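Local coordinates for protein cytosine deaminase (Klebsiella pneumoniae, PDB 4R85) that probably catalyses the hydrolytic deamination of cytosine and 5-methylcytosine at an iron(II) centre held in an amidohydrolase barrel, at residues A[177-182]-A[190-195]; A[204-209]-A[231-236]; A[222-227]-A[237-242]. All coordinates share one frame; numbering follows the deposited sequence.

How the contacts relate
The three contacts illustrate how a beta-alpha barrel of the amidohydrolase family packs its loops, outer helices and strands together. Contacts 1 and 3 are buried, whereas contact 2, whose touching residues lie at the end of the strand away from the metal, is only partly so. Contacts 2 and 3 share one beta-alpha-beta unit: 205-209 and 237-240 are neighbouring parallel strands; His209 ends the first and His241 follows the second, both on the same iron. Contact 1 joins the preceding loop to helix 185-202, whose Val192 packs on Val223 of helix 220-231. Their chemistry differs: a shared water beside apolar packing in contact 1, a backbone bond in contact 2, and side-chain packing dominated by methyls in contact 3.

Contact 1: A[177-182]-A[190-195]; sequences GIPHYE and SSVMFL
Ser191 and Pro179 form the middle of this contact, where the loop after strand 174-175 lies against the helix that it leads into. Ser191 OG sits 3.8 Å from Pro179 CB, a van der Waals approach in which a hydroxyl rests against the pyrrolidine ring without bonding to it. At chi1 76° this oxygen lies between the backbone N and the carbonyl carbon of its own residue, where it hydrogen-bonds to Gly188 O in the preceding helical turn. Next to it, Val192 lays one methyl on the same ring, CG2 to Pro179 CB being 3.8 Å, and the two side chains cross obliquely. One turn beyond Ser191, Leu195 extends the apolar patch: its CD2 is 3.9 Å from Gly177 CA, a methyl resting directly on glycine backbone.

The polar half of the contact belongs to Glu182. Its chain bends at chi2 (-77°), which brings the carboxylate alongside Ser191, with OE1 3.5 Å from Ser191 CB. A water bridges the two segments here. It accepts from Ile178 N at 2.9 Å and donates to both Glu182 OE1, at 2.6 Å, and Ser191 OG, at 3.0 Å. The carboxylate has further partners beyond the contact: Ile154 N binds OE1, while Glu155 N and Ser156 OG bind OE2.

Ile178 itself turns its side chain the other way, into the pocket that holds 5-methylcytosine. The chemistry thus implies a buried carboxylate surrounded by donors, a setting that would probably favour its ionised form, and a single water that couples the backbone of a pocket residue to the outer helix while proline, valine and leucine supply the apolar packing.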
ATOM      1  N   GLY A 177     -26.964   4.614  -6.579  1.00 11.53           N
ATOM      2  CA  GLY A 177     -27.577   5.527  -5.632  1.00 13.94           C
ATOM      3  C   GLY A 177     -26.540   6.193  -4.745  1.00 12.11           C
ATOM      4  O   GLY A 177     -25.372   5.817  -4.768  1.00 12.78           O
ATOM      5  N   ILE A 178     -26.972   7.176  -3.957  1.00 10.15           N
ATOM      6  CA  ILE A 178     -26.067   7.869  -3.037  1.00 12.38           C
ATOM      7  C   ILE A 178     -26.863   8.498  -1.871  1.00 10.58           C
ATOM      8  O   ILE A 178     -26.817   9.710  -1.639  1.00 10.57           O
ATOM      9  CB  ILE A 178     -25.174   8.901  -3.816  1.00 10.94           C
ATOM     10  CG1 ILE A 178     -23.981   9.363  -2.969  1.00 13.76           C
ATOM     11  CG2 ILE A 178     -26.010  10.063  -4.400  1.00 10.14           C
ATOM     12  CD1 ILE A 178     -23.070  10.356  -3.667  1.00 12.09           C
ATOM     13  N   PRO A 179     -27.597   7.653  -1.117  1.00 12.43           N
ATOM     14  CA  PRO A 179     -28.563   8.131  -0.120  1.00  9.77           C
ATOM     15  C   PRO A 179     -27.956   9.044   0.934  1.00 10.52           C
ATOM     16  O   PRO A 179     -28.636   9.970   1.373  1.00 11.95           O
ATOM     17  CB  PRO A 179     -29.083   6.832   0.529  1.00 15.52           C
ATOM     18  CG  PRO A 179     -28.061   5.789   0.192  1.00 18.36           C
ATOM     19  CD  PRO A 179     -27.574   6.182  -1.176  1.00 13.85           C
ATOM     20  N   HIS A 180     -26.704   8.802   1.333  1.00 12.33           N
ATOM     21  CA  HIS A 180     -26.066   9.649   2.345  1.00 14.48           C
ATOM     22  C   HIS A 180     -25.828  11.077   1.846  1.00 17.01           C
ATOM     23  O   HIS A 180     -25.615  11.998   2.647  1.00 18.51           O
ATOM     24  CB  HIS A 180     -24.739   9.031   2.801  1.00 15.27           C
ATOM     25  CG  HIS A 180     -23.709   8.981   1.722  1.00 13.84           C
ATOM     26  ND1 HIS A 180     -23.697   7.996   0.760  1.00 20.97           N
ATOM     27  CD2 HIS A 180     -22.679   9.811   1.428  1.00 13.76           C
ATOM     28  CE1 HIS A 180     -22.702   8.216  -0.080  1.00 17.35           C
ATOM     29  NE2 HIS A 180     -22.068   9.309   0.302  1.00 12.12           N
ATOM     30  N   TYR A 181     -25.865  11.275   0.529  1.00 13.83           N
ATOM     31  CA  TYR A 181     -25.623  12.612  -0.040  1.00 16.62           C
ATOM     32  C   TYR A 181     -26.913  13.382  -0.327  1.00 18.99           C
ATOM     33  O   TYR A 181     -26.868  14.581  -0.602  1.00 14.47           O
ATOM     34  CB  TYR A 181     -24.754  12.523  -1.305  1.00 14.17           C
ATOM     35  CG  TYR A 181     -24.227  13.848  -1.826  1.00 18.76           C
ATOM     36  CD1 TYR A 181     -24.598  14.312  -3.084  1.00 24.03           C
ATOM     37  CD2 TYR A 181     -23.357  14.624  -1.072  1.00 21.91           C
ATOM     38  CE1 TYR A 181     -24.126  15.511  -3.579  1.00 25.66           C
ATOM     39  CE2 TYR A 181     -22.877  15.841  -1.560  1.00 25.31           C
ATOM     40  CZ  TYR A 181     -23.264  16.274  -2.818  1.00 27.42           C
ATOM     41  OH  TYR A 181     -22.809  17.475  -3.326  1.00 31.16           O
ATOM     42  N   GLU A 182     -28.062  12.716  -0.250  1.00 15.16           N
ATOM     43  CA  GLU A 182     -29.333  13.427  -0.429  1.00 15.56           C
ATOM     44  C   GLU A 182     -29.480  14.501   0.658  1.00 15.61           C
ATOM     45  O   GLU A 182     -28.936  14.367   1.761  1.00 15.42           O
ATOM     46  CB  GLU A 182     -30.524  12.468  -0.408  1.00 14.44           C
ATOM     47  CG  GLU A 182     -30.386  11.279  -1.380  1.00 13.60           C
ATOM     48  CD  GLU A 182     -30.667  11.645  -2.828  1.00 18.32           C
ATOM     49  OE1 GLU A 182     -30.461  10.771  -3.702  1.00 18.72           O
ATOM     50  OE2 GLU A 182     -31.098  12.793  -3.097  1.00 19.70           O
ATOM     51  N   SER A 190     -36.250   7.923   0.814  1.00 11.78           N
ATOM     52  CA  SER A 190     -37.089   7.823  -0.376  1.00 14.26           C
ATOM     53  C   SER A 190     -36.255   7.468  -1.604  1.00 14.17           C
ATOM     54  O   SER A 190     -36.736   6.761  -2.496  1.00 12.99           O
ATOM     55  CB  SER A 190     -37.909   9.095  -0.612  1.00 17.15           C
ATOM     56  OG  SER A 190     -37.075  10.179  -0.988  1.00 19.03           O
ATOM     57  N   SER A 191     -35.003   7.930  -1.646  1.00 12.01           N
ATOM     58  CA  SER A 191     -34.142   7.585  -2.783  1.00 11.10           C
ATOM     59  C   SER A 191     -33.908   6.072  -2.857  1.00 15.07           C
ATOM     60  O   SER A 191     -33.891   5.489  -3.945  1.00 11.71           O
ATOM     61  CB  SER A 191     -32.815   8.357  -2.760  1.00 11.82           C
ATOM     62  OG  SER A 191     -31.903   7.841  -1.801  1.00 13.54           O
ATOM     63  N   VAL A 192     -33.735   5.435  -1.701  1.00 13.45           N
ATOM     64  CA  VAL A 192     -33.511   3.988  -1.694  1.00 10.62           C
ATOM     65  C   VAL A 192     -34.773   3.252  -2.140  1.00 11.04           C
ATOM     66  O   VAL A 192     -34.693   2.294  -2.922  1.00 12.88           O
ATOM     67  CB  VAL A 192     -33.012   3.474  -0.325  1.00 10.33           C
ATOM     68  CG1 VAL A 192     -32.950   1.944  -0.313  1.00 11.26           C
ATOM     69  CG2 VAL A 192     -31.639   4.085   0.013  1.00 10.38           C
ATOM     70  N   MET A 193     -35.937   3.705  -1.677  1.00 11.31           N
ATOM     71  CA  MET A 193     -37.199   3.090  -2.109  1.00 13.37           C
ATOM     72  C   MET A 193     -37.372   3.202  -3.622  1.00 15.51           C
ATOM     73  O   MET A 193     -37.729   2.223  -4.289  1.00 14.24           O
ATOM     74  CB  MET A 193     -38.397   3.717  -1.393  1.00 13.51           C
ATOM     75  CG  MET A 193     -38.320   3.636   0.123  1.00 13.71           C
ATOM     76  SD  MET A 193     -38.173   1.914   0.712  1.00 18.67           S
ATOM     77  CE  MET A 193     -38.145   2.184   2.490  1.00 29.53           C
ATOM     78  N   PHE A 194     -37.096   4.390  -4.160  1.00 13.38           N
ATOM     79  CA  PHE A 194     -37.158   4.608  -5.600  1.00 12.98           C
ATOM     80  C   PHE A 194     -36.220   3.691  -6.390  1.00 12.84           C
ATOM     81  O   PHE A 194     -36.627   3.084  -7.376  1.00 12.70           O
ATOM     82  CB  PHE A 194     -36.856   6.072  -5.969  1.00 13.20           C
ATOM     83  CG  PHE A 194     -36.636   6.271  -7.442  1.00 12.77           C
ATOM     84  CD1 PHE A 194     -37.722   6.346  -8.312  1.00 13.38           C
ATOM     85  CD2 PHE A 194     -35.351   6.320  -7.970  1.00 13.17           C
ATOM     86  CE1 PHE A 194     -37.529   6.503  -9.685  1.00 17.22           C
ATOM     87  CE2 PHE A 194     -35.150   6.484  -9.349  1.00 14.76           C
ATOM     88  CZ  PHE A 194     -36.241   6.575 -10.200  1.00 16.63           C
ATOM     89  N   LEU A 195     -34.958   3.628  -5.986  1.00 11.83           N
ATOM     90  CA  LEU A 195     -33.969   2.919  -6.781  1.00 11.75           C
ATOM     91  C   LEU A 195     -34.231   1.413  -6.747  1.00 12.28           C
ATOM     92  O   LEU A 195     -34.026   0.720  -7.739  1.00 12.59           O
ATOM     93  CB  LEU A 195     -32.533   3.256  -6.353  1.00 11.25           C
ATOM     94  CG  LEU A 195     -31.909   2.706  -5.064  1.00 16.33           C
ATOM     95  CD1 LEU A 195     -31.264   1.314  -5.249  1.00 13.64           C
ATOM     96  CD2 LEU A 195     -30.874   3.701  -4.534  1.00 14.82           C
TER
HETATM   97  O   HOH W   1     -29.585   8.290  -3.572  1.00 16.48           O

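Contact 2: A[204-209]-A[231-236]. With FE2 (Fe (II) ion), chain H; 17E (5-methylcytosine), chain G.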
ATOM      1  N   ARG A 204     -32.936  -5.250 -12.936  1.00 15.54           N
ATOM      2  CA  ARG A 204     -31.515  -4.929 -12.951  1.00 13.77           C
ATOM      3  C   ARG A 204     -30.865  -5.214 -11.609  1.00 16.33           C
ATOM      4  O   ARG A 204     -31.548  -5.400 -10.599  1.00 17.89           O
ATOM      5  CB  ARG A 204     -31.302  -3.456 -13.328  1.00 16.67           C
ATOM      6  CG  ARG A 204     -32.006  -3.043 -14.617  1.00 15.25           C
ATOM      7  CD  ARG A 204     -31.386  -3.676 -15.858  1.00 16.08           C
ATOM      8  NE  ARG A 204     -32.318  -3.637 -16.981  1.00 24.71           N
ATOM      9  CZ  ARG A 204     -32.321  -2.708 -17.933  1.00 26.26           C
ATOM     10  NH1 ARG A 204     -33.221  -2.761 -18.901  1.00 32.57           N
ATOM     11  NH2 ARG A 204     -31.428  -1.729 -17.924  1.00 24.35           N
ATOM     12  N   LEU A 205     -29.538  -5.248 -11.609  1.00 12.89           N
ATOM     13  CA  LEU A 205     -28.771  -5.377 -10.381  1.00 12.35           C
ATOM     14  C   LEU A 205     -28.756  -4.027  -9.666  1.00 15.64           C
ATOM     15  O   LEU A 205     -29.190  -3.022 -10.226  1.00 14.58           O
ATOM     16  CB  LEU A 205     -27.339  -5.825 -10.692  1.00 12.26           C
ATOM     17  CG  LEU A 205     -27.202  -7.131 -11.483  1.00 13.89           C
ATOM     18  CD1 LEU A 205     -25.734  -7.547 -11.586  1.00 19.76           C
ATOM     19  CD2 LEU A 205     -28.018  -8.233 -10.819  1.00 19.03           C
ATOM     20  N   VAL A 206     -28.262  -4.016  -8.432  1.00 11.82           N
ATOM     21  CA  VAL A 206     -28.184  -2.793  -7.630  1.00 13.73           C
ATOM     22  C   VAL A 206     -26.796  -2.665  -7.016  1.00 15.68           C
ATOM     23  O   VAL A 206     -26.269  -3.631  -6.474  1.00 14.91           O
ATOM     24  CB  VAL A 206     -29.218  -2.829  -6.482  1.00 12.22           C
ATOM     25  CG1 VAL A 206     -28.993  -1.684  -5.491  1.00 13.11           C
ATOM     26  CG2 VAL A 206     -30.622  -2.776  -7.048  1.00 13.19           C
ATOM     27  N   ASP A 207     -26.198  -1.482  -7.112  1.00 10.44           N
ATOM     28  CA  ASP A 207     -24.932  -1.210  -6.429  1.00 10.08           C
ATOM     29  C   ASP A 207     -24.904   0.247  -5.985  1.00 15.03           C
ATOM     30  O   ASP A 207     -24.760   1.142  -6.811  1.00 14.19           O
ATOM     31  CB  ASP A 207     -23.745  -1.484  -7.347  1.00 10.19           C
ATOM     32  CG  ASP A 207     -22.429  -1.565  -6.597  1.00 17.00           C
ATOM     33  OD1 ASP A 207     -21.569  -2.391  -6.992  1.00 21.39           O
ATOM     34  OD2 ASP A 207     -22.244  -0.818  -5.613  1.00 19.76           O
ATOM     35  N   VAL A 208     -25.023   0.469  -4.679  1.00 12.86           N
ATOM     36  CA  VAL A 208     -25.273   1.795  -4.130  1.00 14.63           C
ATOM     37  C   VAL A 208     -24.072   2.320  -3.343  1.00 14.32           C
ATOM     38  O   VAL A 208     -23.484   1.589  -2.540  1.00 16.21           O
ATOM     39  CB  VAL A 208     -26.510   1.753  -3.197  1.00 15.82           C
ATOM     40  CG1 VAL A 208     -26.656   3.051  -2.421  1.00 15.07           C
ATOM     41  CG2 VAL A 208     -27.776   1.458  -3.999  1.00 14.25           C
ATOM     42  N   HIS A 209     -23.718   3.585  -3.581  1.00 10.71           N
ATOM     43  CA  HIS A 209     -22.759   4.312  -2.739  1.00 13.73           C
ATOM     44  C   HIS A 209     -23.478   4.606  -1.438  1.00 13.79           C
ATOM     45  O   HIS A 209     -24.283   5.521  -1.350  1.00 15.31           O
ATOM     46  CB  HIS A 209     -22.335   5.624  -3.403  1.00 10.29           C
ATOM     47  CG  HIS A 209     -21.264   5.452  -4.432  1.00 11.04           C
ATOM     48  ND1 HIS A 209     -21.462   4.747  -5.599  1.00 13.64           N
ATOM     49  CD2 HIS A 209     -19.982   5.883  -4.462  1.00 10.54           C
ATOM     50  CE1 HIS A 209     -20.346   4.750  -6.307  1.00 12.16           C
ATOM     51  NE2 HIS A 209     -19.435   5.436  -5.639  1.00 13.73           N
ATOM     52  N   ARG A 231     -37.713  -7.914  -0.633  1.00 18.75           N
ATOM     53  CA  ARG A 231     -37.971  -8.106  -2.056  1.00 18.23           C
ATOM     54  C   ARG A 231     -37.345  -9.404  -2.566  1.00 19.50           C
ATOM     55  O   ARG A 231     -37.590  -9.819  -3.692  1.00 20.10           O
ATOM     56  CB  ARG A 231     -37.462  -6.900  -2.853  1.00 18.45           C
ATOM     57  CG  ARG A 231     -38.243  -5.613  -2.606  1.00 14.62           C
ATOM     58  CD  ARG A 231     -37.414  -4.415  -3.025  1.00 17.32           C
ATOM     59  NE  ARG A 231     -37.939  -3.139  -2.521  1.00 16.05           N
ATOM     60  CZ  ARG A 231     -38.584  -2.237  -3.257  1.00 17.42           C
ATOM     61  NH1 ARG A 231     -38.805  -2.455  -4.544  1.00 14.87           N
ATOM     62  NH2 ARG A 231     -38.998  -1.101  -2.699  1.00 15.30           N
ATOM     63  N   GLY A 232     -36.535 -10.044  -1.727  1.00 20.24           N
ATOM     64  CA  GLY A 232     -35.878 -11.284  -2.095  1.00 16.23           C
ATOM     65  C   GLY A 232     -34.790 -11.101  -3.141  1.00 21.53           C
ATOM     66  O   GLY A 232     -34.527 -11.998  -3.938  1.00 21.61           O
ATOM     67  N   MET A 233     -34.138  -9.944  -3.143  1.00 17.86           N
ATOM     68  CA  MET A 233     -33.139  -9.677  -4.177  1.00 20.17           C
ATOM     69  C   MET A 233     -31.716  -9.490  -3.646  1.00 22.92           C
ATOM     70  O   MET A 233     -30.887  -8.861  -4.299  1.00 20.63           O
ATOM     71  CB  MET A 233     -33.576  -8.501  -5.078  1.00 24.92           C
ATOM     72  CG  MET A 233     -34.074  -7.266  -4.356  1.00 33.58           C
ATOM     73  SD  MET A 233     -34.927  -6.072  -5.446  1.00 26.98           S
ATOM     74  CE  MET A 233     -33.627  -5.663  -6.611  1.00 25.58           C
ATOM     75  N   GLY A 234     -31.422 -10.057  -2.477  1.00 19.80           N
ATOM     76  CA  GLY A 234     -30.124  -9.835  -1.854  1.00 19.65           C
ATOM     77  C   GLY A 234     -28.901 -10.123  -2.713  1.00 14.57           C
ATOM     78  O   GLY A 234     -27.966  -9.327  -2.755  1.00 16.01           O
ATOM     79  N   ALA A 235     -28.905 -11.261  -3.400  1.00 14.48           N
ATOM     80  CA  ALA A 235     -27.782 -11.646  -4.259  1.00 17.65           C
ATOM     81  C   ALA A 235     -27.511 -10.602  -5.356  1.00 17.66           C
ATOM     82  O   ALA A 235     -26.383 -10.466  -5.834  1.00 20.44           O
ATOM     83  CB  ALA A 235     -28.033 -13.023  -4.880  1.00 23.16           C
ATOM     84  N   GLN A 236     -28.542  -9.857  -5.729  1.00 12.81           N
ATOM     85  CA  GLN A 236     -28.440  -8.882  -6.816  1.00 14.74           C
ATOM     86  C   GLN A 236     -28.102  -7.482  -6.307  1.00 17.19           C
ATOM     87  O   GLN A 236     -28.084  -6.522  -7.081  1.00 15.18           O
ATOM     88  CB  GLN A 236     -29.748  -8.829  -7.608  1.00 17.03           C
ATOM     89  CG  GLN A 236     -30.031 -10.079  -8.445  1.00 21.06           C
ATOM     90  CD  GLN A 236     -30.467 -11.259  -7.608  1.00 35.49           C
ATOM     91  OE1 GLN A 236     -31.335 -11.136  -6.742  1.00 41.70           O
ATOM     92  NE2 GLN A 236     -29.859 -12.414  -7.854  1.00 35.14           N
TER
HETATM   93 FE   FE2 H 502     -17.154   4.886  -5.785  1.00 19.40          FE
HETATM   94  N1  17E G 501     -18.102   9.904  -6.240  1.00 12.92           N
HETATM   95  C2  17E G 501     -18.430   9.508  -5.010  1.00 13.67           C
HETATM   96  O2  17E G 501     -19.621   9.917  -4.466  1.00 13.81           O
HETATM   97  N3  17E G 501     -17.628   8.716  -4.291  1.00 15.01           N
HETATM   98  C4  17E G 501     -16.454   8.301  -4.796  1.00 19.47           C
HETATM   99  N4  17E G 501     -15.604   7.457  -4.018  1.00 20.70           N
HETATM  100  C5  17E G 501     -16.068   8.689  -6.081  1.00 13.49           C
HETATM  101  C6  17E G 501     -16.938   9.509  -6.794  1.00 14.79           C
HETATM  102  CM5 17E G 501     -14.767   8.233  -6.659  1.00 14.00           C
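Leu205 takes chi1 -56°, with CG anti to the carbonyl carbon, and this directs its CD2 methyl onto the aliphatic part of Gln236. The glutamine chain in turn bends at chi2 (74°), and the two side chains meet at about a right angle, Leu205 CD2 lying 3.6 Å from Gln236 CG and 3.7 Å from Gln236 CB. A second crossing of the same kind is looser. The Met233 chain bends at chi3 and ends with CE 4.2 Å from Val206 CG2, so that thioether methyl and valine methyl touch on the side of the strand where helix 185-202 also packs.

Between these two pairs runs the one hydrogen bond of the contact. Val206 N donates to Gln236 O over 2.9 Å with an N-H...O angle of 155°. It joins the start of strand 205-209 to the last residue ahead of strand 237-240, and the pairing continues when Val206 and Val208 bond to Thr238. The path to that point is a compact reversal: Gly232, with positive phi, closes helix 220-231 in a Schellman motif, and a short 3-10 segment follows, in which Gln236 N bonds back to Met233 O.

At the opposite end of the strand, His209 NE2 binds the iron at 2.4 Å, and its CD2 is 3.7 Å from N3 of 5-methylcytosine. His56, His58, His241 and Asp308 complete the metal's protein ligands. Helix-to-strand turns at the N-terminal strand ends are a feature of beta-alpha barrels at large; metal ligands at the C-terminal ends mark the amidohydrolase active site.

Contact 3: A[222-227]-A[237-242]; sequences EVLAEE and VTASHT. With FE2 (Fe (II) ion), chain H.
Leu224 and Val237 point at each other tip to tip, the leucine from the helix and the valine from the strand. Leu224 CD1 is 4.0 Å from Val237 CG1, and the branch carbon CG of Leu224 is scarcely farther from that methyl. The other leucine branch takes a different partner: Leu224 CD2 comes to 4.0 Å from Ala239 CB. The same Leu224 CD2 passes 4.2 Å from the backbone oxygen Thr238 O. A single side chain therefore spreads its two methyls over two strand residues, and it is the extended first torsion, with CG anti to the backbone N at chi1 176°, that carries the fork out from the helix towards the sheet.

Strand alternation sets the other half of the fit. Val237 and Ala239 present their CB atoms to the helix, whereas Thr238 and Ser240 between and beyond them face the inside of the barrel. Ala239, being small, probably leaves room for CD2 beside the strand backbone. Helix 222-227 and strand 237-240 run antiparallel, at 171°, their axes 9.6 Å apart at closest approach. Methyl groups make almost the whole interface, with one backbone carbonyl at its side.

Past the strand's end the chain changes character. His241, with positive phi, leaves the extended path and binds the iron through NE2 at 2.5 Å, the metal lying in the plane of the ring at its edge. Ser240 OG, on the inner face, hydrogen-bonds to Asp207 and to His56, another iron ligand.

The contact belongs to the beta-alpha-beta unit 205-209, 220-231, 237-240. Helix 185-202 flanks it, with Met196 touching Leu224, and helix 250-263 packs Leu259 on Ala225, while strand 237-240 lies in the sheet between strands 205-209 and 266-269.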
ATOM      1  N   GLU A 222     -29.087   0.095   6.501  1.00 11.26           N
ATOM      2  CA  GLU A 222     -30.220  -0.689   7.024  1.00 14.23           C
ATOM      3  C   GLU A 222     -31.435  -0.621   6.100  1.00 14.71           C
ATOM      4  O   GLU A 222     -32.162  -1.596   5.958  1.00 11.21           O
ATOM      5  CB  GLU A 222     -30.611  -0.272   8.448  1.00 11.12           C
ATOM      6  CG  GLU A 222     -31.248   1.130   8.557  1.00 16.94           C
ATOM      7  CD  GLU A 222     -31.648   1.508   9.983  1.00 23.66           C
ATOM      8  OE1 GLU A 222     -32.628   2.278  10.151  1.00 20.16           O
ATOM      9  OE2 GLU A 222     -30.968   1.056  10.934  1.00 18.93           O
ATOM     10  N   VAL A 223     -31.659   0.532   5.474  1.00 11.26           N
ATOM     11  CA  VAL A 223     -32.804   0.679   4.578  1.00 10.11           C
ATOM     12  C   VAL A 223     -32.602  -0.169   3.330  1.00 10.14           C
ATOM     13  O   VAL A 223     -33.513  -0.856   2.875  1.00 12.51           O
ATOM     14  CB  VAL A 223     -33.021   2.154   4.163  1.00 14.14           C
ATOM     15  CG1 VAL A 223     -34.264   2.275   3.280  1.00 15.93           C
ATOM     16  CG2 VAL A 223     -33.157   3.017   5.397  1.00 14.28           C
ATOM     17  N   LEU A 224     -31.393  -0.122   2.785  1.00 10.69           N
ATOM     18  CA  LEU A 224     -31.066  -0.884   1.593  1.00  9.93           C
ATOM     19  C   LEU A 224     -31.152  -2.396   1.851  1.00 12.82           C
ATOM     20  O   LEU A 224     -31.747  -3.143   1.061  1.00 10.41           O
ATOM     21  CB  LEU A 224     -29.658  -0.505   1.114  1.00 12.02           C
ATOM     22  CG  LEU A 224     -29.112  -1.281  -0.090  1.00 15.96           C
ATOM     23  CD1 LEU A 224     -29.939  -0.986  -1.327  1.00 17.95           C
ATOM     24  CD2 LEU A 224     -27.642  -0.958  -0.341  1.00 16.11           C
ATOM     25  N   ALA A 225     -30.561  -2.841   2.950  1.00 10.69           N
ATOM     26  CA  ALA A 225     -30.542  -4.273   3.268  1.00 11.54           C
ATOM     27  C   ALA A 225     -31.958  -4.775   3.530  1.00 12.81           C
ATOM     28  O   ALA A 225     -32.324  -5.877   3.102  1.00 16.71           O
ATOM     29  CB  ALA A 225     -29.628  -4.550   4.471  1.00 10.04           C
ATOM     30  N   GLU A 226     -32.769  -3.971   4.215  1.00 11.60           N
ATOM     31  CA  GLU A 226     -34.146  -4.403   4.462  1.00 20.47           C
ATOM     32  C   GLU A 226     -34.976  -4.498   3.175  1.00 17.17           C
ATOM     33  O   GLU A 226     -35.743  -5.440   3.000  1.00 16.98           O
ATOM     34  CB  GLU A 226     -34.834  -3.540   5.530  1.00 16.70           C
ATOM     35  CG  GLU A 226     -36.331  -3.846   5.768  1.00 15.24           C
ATOM     36  CD  GLU A 226     -36.625  -5.240   6.350  1.00 21.34           C
ATOM     37  OE1 GLU A 226     -35.695  -6.043   6.576  1.00 24.73           O
ATOM     38  OE2 GLU A 226     -37.816  -5.530   6.590  1.00 22.44           O
ATOM     39  N   GLU A 227     -34.824  -3.532   2.270  1.00 15.65           N
ATOM     40  CA  GLU A 227     -35.533  -3.620   0.999  1.00 11.68           C
ATOM     41  C   GLU A 227     -35.093  -4.855   0.227  1.00 15.08           C
ATOM     42  O   GLU A 227     -35.914  -5.554  -0.363  1.00 14.93           O
ATOM     43  CB  GLU A 227     -35.302  -2.352   0.167  1.00 17.35           C
ATOM     44  CG  GLU A 227     -36.044  -1.144   0.746  1.00 15.68           C
ATOM     45  CD  GLU A 227     -37.518  -1.464   0.995  1.00 20.53           C
ATOM     46  OE1 GLU A 227     -37.996  -1.256   2.137  1.00 22.62           O
ATOM     47  OE2 GLU A 227     -38.197  -1.935   0.051  1.00 19.35           O
ATOM     48  N   VAL A 237     -27.835  -7.370  -5.008  1.00 12.41           N
ATOM     49  CA  VAL A 237     -27.638  -6.070  -4.376  1.00 10.77           C
ATOM     50  C   VAL A 237     -26.264  -5.950  -3.731  1.00 15.76           C
ATOM     51  O   VAL A 237     -25.840  -6.833  -2.993  1.00 14.89           O
ATOM     52  CB  VAL A 237     -28.725  -5.806  -3.305  1.00 12.13           C
ATOM     53  CG1 VAL A 237     -28.464  -4.477  -2.576  1.00 12.89           C
ATOM     54  CG2 VAL A 237     -30.114  -5.797  -3.962  1.00 14.93           C
ATOM     55  N   THR A 238     -25.572  -4.852  -4.021  1.00 12.60           N
ATOM     56  CA  THR A 238     -24.293  -4.560  -3.387  1.00 11.07           C
ATOM     57  C   THR A 238     -24.345  -3.204  -2.700  1.00 12.06           C
ATOM     58  O   THR A 238     -24.929  -2.249  -3.230  1.00 12.40           O
ATOM     59  CB  THR A 238     -23.128  -4.586  -4.405  1.00 14.66           C
ATOM     60  OG1 THR A 238     -23.017  -5.897  -4.979  1.00 16.53           O
ATOM     61  CG2 THR A 238     -21.804  -4.231  -3.725  1.00 16.56           C
ATOM     62  N   ALA A 239     -23.752  -3.129  -1.508  1.00 14.73           N
ATOM     63  CA  ALA A 239     -23.522  -1.857  -0.836  1.00 12.81           C
ATOM     64  C   ALA A 239     -22.041  -1.512  -0.949  1.00 13.33           C
ATOM     65  O   ALA A 239     -21.182  -2.255  -0.457  1.00 10.67           O
ATOM     66  CB  ALA A 239     -23.944  -1.951   0.638  1.00 12.29           C
ATOM     67  N   SER A 240     -21.736  -0.390  -1.595  1.00 14.71           N
ATOM     68  CA  SER A 240     -20.356   0.049  -1.739  1.00 12.00           C
ATOM     69  C   SER A 240     -20.082   1.165  -0.741  1.00 14.27           C
ATOM     70  O   SER A 240     -20.992   1.902  -0.384  1.00 15.75           O
ATOM     71  CB  SER A 240     -20.101   0.556  -3.162  1.00 12.91           C
ATOM     72  OG  SER A 240     -20.113  -0.504  -4.115  1.00 14.70           O
ATOM     73  N   HIS A 241     -18.839   1.267  -0.272  1.00 16.30           N
ATOM     74  CA  HIS A 241     -18.426   2.404   0.572  1.00 21.35           C
ATOM     75  C   HIS A 241     -19.289   2.568   1.804  1.00 26.27           C
ATOM     76  O   HIS A 241     -19.836   3.650   2.038  1.00 26.11           O
ATOM     77  CB  HIS A 241     -18.577   3.743  -0.150  1.00 18.09           C
ATOM     78  CG  HIS A 241     -17.732   3.909  -1.368  1.00 18.10           C
ATOM     79  ND1 HIS A 241     -16.359   4.006  -1.318  1.00 20.90           N
ATOM     80  CD2 HIS A 241     -18.077   4.077  -2.665  1.00 18.55           C
ATOM     81  CE1 HIS A 241     -15.889   4.203  -2.539  1.00 14.02           C
ATOM     82  NE2 HIS A 241     -16.911   4.243  -3.374  1.00 15.79           N
ATOM     83  N   THR A 242     -19.431   1.523   2.591  1.00 13.26           N
ATOM     84  CA  THR A 242     -20.162   1.649   3.840  1.00  9.18           C
ATOM     85  C   THR A 242     -19.220   2.180   4.912  1.00 11.60           C
ATOM     86  O   THR A 242     -19.112   1.600   5.983  1.00 11.15           O
ATOM     87  CB  THR A 242     -20.774   0.288   4.240  1.00 12.48           C
ATOM     88  OG1 THR A 242     -19.764  -0.733   4.211  1.00 12.27           O
ATOM     89  CG2 THR A 242     -21.864  -0.084   3.239  1.00 12.51           C
TER
HETATM   90 FE   FE2 H 502     -17.154   4.886  -5.785  1.00 19.40          FE